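Local coordinates for protein subclass B3 metallo-beta-lactamase (Sphingobium indicum, PDB 7LUU) that probably hydrolyses beta-lactam antibiotics with a pair of zinc ions, as a subclass B3 metallo-beta-lactamase with a glutamic acid among its metal ligands, at residues Y69-A74 with S103-L108. Sequence-based numbering, arbitrary orientation.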
ATOM      1  N   TYR A  69       3.330  -5.368  13.097  1.00 13.31           N
ATOM      2  CA  TYR A  69       3.481  -4.037  13.678  1.00 14.63           C
ATOM      3  C   TYR A  69       3.173  -2.934  12.677  1.00 13.42           C
ATOM      4  O   TYR A  69       3.227  -3.117  11.470  1.00 14.24           O
ATOM      5  CB  TYR A  69       4.932  -3.801  14.153  1.00 14.81           C
ATOM      6  CG  TYR A  69       5.438  -4.845  15.097  1.00 15.16           C
ATOM      7  CD1 TYR A  69       5.878  -6.090  14.635  1.00 16.24           C
ATOM      8  CD2 TYR A  69       5.477  -4.592  16.460  1.00 18.21           C
ATOM      9  CE1 TYR A  69       6.386  -7.080  15.544  1.00 17.13           C
ATOM     10  CE2 TYR A  69       5.982  -5.569  17.357  1.00 19.39           C
ATOM     11  CZ  TYR A  69       6.437  -6.788  16.892  1.00 19.78           C
ATOM     12  OH  TYR A  69       6.915  -7.763  17.793  1.00 21.17           O
ATOM     13  N   LEU A  70       2.957  -1.745  13.216  1.00 14.13           N
ATOM     14  CA  LEU A  70       2.892  -0.521  12.408  1.00 13.62           C
ATOM     15  C   LEU A  70       4.110   0.343  12.668  1.00 13.63           C
ATOM     16  O   LEU A  70       4.460   0.620  13.831  1.00 15.85           O
ATOM     17  CB  LEU A  70       1.652   0.297  12.760  1.00 13.82           C
ATOM     18  CG  LEU A  70       0.402  -0.442  12.237  1.00 13.91           C
ATOM     19  CD1 LEU A  70      -0.894   0.241  12.680  1.00 16.46           C
ATOM     20  CD2 LEU A  70       0.404  -0.730  10.692  1.00 17.01           C
ATOM     21  N   VAL A  71       4.740   0.794  11.588  1.00 13.00           N
ATOM     22  CA  VAL A  71       5.941   1.652  11.710  1.00 13.86           C
ATOM     23  C   VAL A  71       5.829   2.892  10.826  1.00 13.50           C
ATOM     24  O   VAL A  71       6.814   3.582  10.559  1.00 15.83           O
ATOM     25  CB  VAL A  71       7.236   0.894  11.379  1.00 13.08           C
ATOM     26  CG1 VAL A  71       7.508  -0.149  12.483  1.00 14.05           C
ATOM     27  CG2 VAL A  71       7.192   0.247   9.964  1.00 13.86           C
ATOM     28  N   GLY A  72       4.615   3.203  10.399  1.00 13.34           N
ATOM     29  CA  GLY A  72       4.344   4.346   9.562  1.00 12.99           C
ATOM     30  C   GLY A  72       3.963   5.608  10.331  1.00 13.50           C
ATOM     31  O   GLY A  72       4.610   5.955  11.347  1.00 16.85           O
ATOM     32  N   PHE A  73       3.060   6.387   9.755  1.00 12.66           N
ATOM     33  CA  PHE A  73       2.820   7.786  10.170  1.00 15.69           C
ATOM     34  C   PHE A  73       1.324   8.031  10.322  1.00 18.42           C
ATOM     35  O   PHE A  73       0.515   7.172   9.986  1.00 18.45           O
ATOM     36  CB  PHE A  73       3.390   8.735   9.115  1.00 16.08           C
ATOM     37  CG  PHE A  73       4.808   8.404   8.780  1.00 14.74           C
ATOM     38  CD1 PHE A  73       5.815   8.896   9.586  1.00 17.18           C
ATOM     39  CD2 PHE A  73       5.145   7.484   7.754  1.00 15.94           C
ATOM     40  CE1 PHE A  73       7.138   8.557   9.333  1.00 21.54           C
ATOM     41  CE2 PHE A  73       6.472   7.135   7.540  1.00 16.02           C
ATOM     42  CZ  PHE A  73       7.473   7.656   8.300  1.00 17.85           C
ATOM     43  N   ALA A  74       0.951   9.271  10.740  1.00 16.91           N
ATOM     44  CA  ALA A  74      -0.461   9.518  10.964  1.00 18.23           C
ATOM     45  C   ALA A  74      -1.249   9.392   9.686  1.00 18.19           C
ATOM     46  O   ALA A  74      -2.406   8.950   9.709  1.00 19.96           O
ATOM     47  CB  ALA A  74      -0.652  10.908  11.589  1.00 20.27           C
ATOM     48  N   SER A 103      14.151   4.179  11.534  1.00 16.05           N
ATOM     49  CA  SER A 103      14.180   4.537  12.946  1.00 16.74           C
ATOM     50  C   SER A 103      13.061   3.836  13.728  1.00 20.73           C
ATOM     51  O   SER A 103      13.280   3.351  14.843  1.00 18.34           O
ATOM     52  CB  SER A 103      14.077   6.060  13.098  1.00 19.38           C
ATOM     53  OG  SER A 103      14.057   6.426  14.476  1.00 23.77           O
ATOM     54  N   ASN A 104      11.836   3.837  13.175  1.00 16.33           N
ATOM     55  CA  ASN A 104      10.722   3.187  13.854  1.00 15.28           C
ATOM     56  C   ASN A 104      10.970   1.682  13.983  1.00 14.93           C
ATOM     57  O   ASN A 104      10.602   1.061  14.991  1.00 15.77           O
ATOM     58  CB  ASN A 104       9.439   3.464  13.093  1.00 14.85           C
ATOM     59  CG  ASN A 104       8.881   4.853  13.390  1.00 17.91           C
ATOM     60  OD1 ASN A 104       9.300   5.516  14.380  1.00 21.74           O
ATOM     61  ND2 ASN A 104       7.957   5.318  12.557  1.00 14.86           N
ATOM     62  N   VAL A 105      11.566   1.070  12.957  1.00 13.86           N
ATOM     63  CA  VAL A 105      11.876  -0.362  13.020  1.00 15.26           C
ATOM     64  C   VAL A 105      12.846  -0.620  14.183  1.00 16.31           C
ATOM     65  O   VAL A 105      12.666  -1.544  14.988  1.00 17.95           O
ATOM     66  CB  VAL A 105      12.486  -0.804  11.667  1.00 15.73           C
ATOM     67  CG1 VAL A 105      13.010  -2.210  11.735  1.00 17.45           C
ATOM     68  CG2 VAL A 105      11.398  -0.745  10.580  1.00 14.63           C
ATOM     69  N   ARG A 106      13.850   0.250  14.315  1.00 16.19           N
ATOM     70  CA  ARG A 106      14.799   0.133  15.419  1.00 16.46           C
ATOM     71  C   ARG A 106      14.160   0.379  16.777  1.00 18.56           C
ATOM     72  O   ARG A 106      14.558  -0.249  17.788  1.00 19.35           O
ATOM     73  CB  ARG A 106      15.948   1.116  15.169  1.00 15.20           C
ATOM     74  CG  ARG A 106      16.889   0.624  14.071  1.00 18.87           C
ATOM     75  CD  ARG A 106      18.090   1.609  13.996  1.00 23.59           C
ATOM     76  NE  ARG A 106      18.950   1.185  12.919  1.00 39.41           N
ATOM     77  CZ  ARG A 106      18.994   1.801  11.742  1.00 48.47           C
ATOM     78  NH1 ARG A 106      19.782   1.321  10.783  1.00 57.76           N
ATOM     79  NH2 ARG A 106      18.267   2.905  11.551  1.00 40.38           N
ATOM     80  N   LYS A 107      13.189   1.306  16.856  1.00 19.46           N
ATOM     81  CA  LYS A 107      12.550   1.576  18.146  1.00 18.21           C
ATOM     82  C   LYS A 107      11.833   0.354  18.677  1.00 20.31           C
ATOM     83  O   LYS A 107      11.735   0.166  19.895  1.00 21.89           O
ATOM     84  CB  LYS A 107      11.547   2.707  18.000  1.00 17.84           C
ATOM     85  CG  LYS A 107      12.128   4.056  17.792  1.00 23.28           C
ATOM     86  CD  LYS A 107      11.007   5.084  17.521  1.00 30.23           C
ATOM     87  CE  LYS A 107      11.638   6.498  17.519  1.00 41.61           C
ATOM     88  NZ  LYS A 107      10.599   7.522  17.350  1.00 46.47           N
ATOM     89  N   LEU A 108      11.333  -0.498  17.782  1.00 18.25           N
ATOM     90  CA  LEU A 108      10.691  -1.757  18.150  1.00 18.63           C
ATOM     91  C   LEU A 108      11.692  -2.843  18.525  1.00 20.43           C
ATOM     92  O   LEU A 108      11.254  -3.947  18.879  1.00 24.75           O
ATOM     93  CB  LEU A 108       9.821  -2.266  17.000  1.00 15.87           C
ATOM     94  CG  LEU A 108       8.587  -1.393  16.666  1.00 17.65           C
ATOM     95  CD1 LEU A 108       7.862  -2.025  15.430  1.00 20.71           C
ATOM     96  CD2 LEU A 108       7.627  -1.428  17.872  1.00 17.85           C
TER
HETATM   97  O   HOH W   1       6.122   7.840  12.844  1.00 18.01           O
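CG is anti to the carbonyl carbon in both Asn104 and Leu108, residues one helical turn apart that face the chain leaving strand 68-70; chi2 of Leu108, 177°, then sets CD1 where Asn104 meets Val71 and Leu108 reaches Val71 and Tyr69. The polar half of the contact is a side-chain amide gripping a backbone. Asn104 ND2 donates to Val71 O at 2.9 Å in a nearly straight bond (169°); the acceptor lies almost in the amide plane, whereas the donor stands well above the plane of the Val71 carbonyl. A water continues the grip: ND2 of Asn104 also donates to it, at 3.1 Å, and it lies 2.8 Å from Gly72 O and can donate to it. One NH2 group thus serves two successive carbonyls, the second through the water. CB of Val71 lies 3.8 Å from CB of Asn104, and the two side chains run past each other in opposite directions. Leu108 CD1 fills the apolar half, 3.5 Å from Val71 CG1 and 3.7 Å from Tyr69 CD2, approaching the ring obliquely; Phe110 packs edge-to-face with that same ring. Val105 adds a looser methyl contact to Val71. Gly72 lies about 13 Å from a bound zinc ion. The arrangement joins the C-terminal part of helix 98-107 to the loop linking antiparallel strands 68-70 and 79-82, an example of the helix-on-sheet layering of the metallo-beta-lactamase alpha-beta/beta-alpha sandwich.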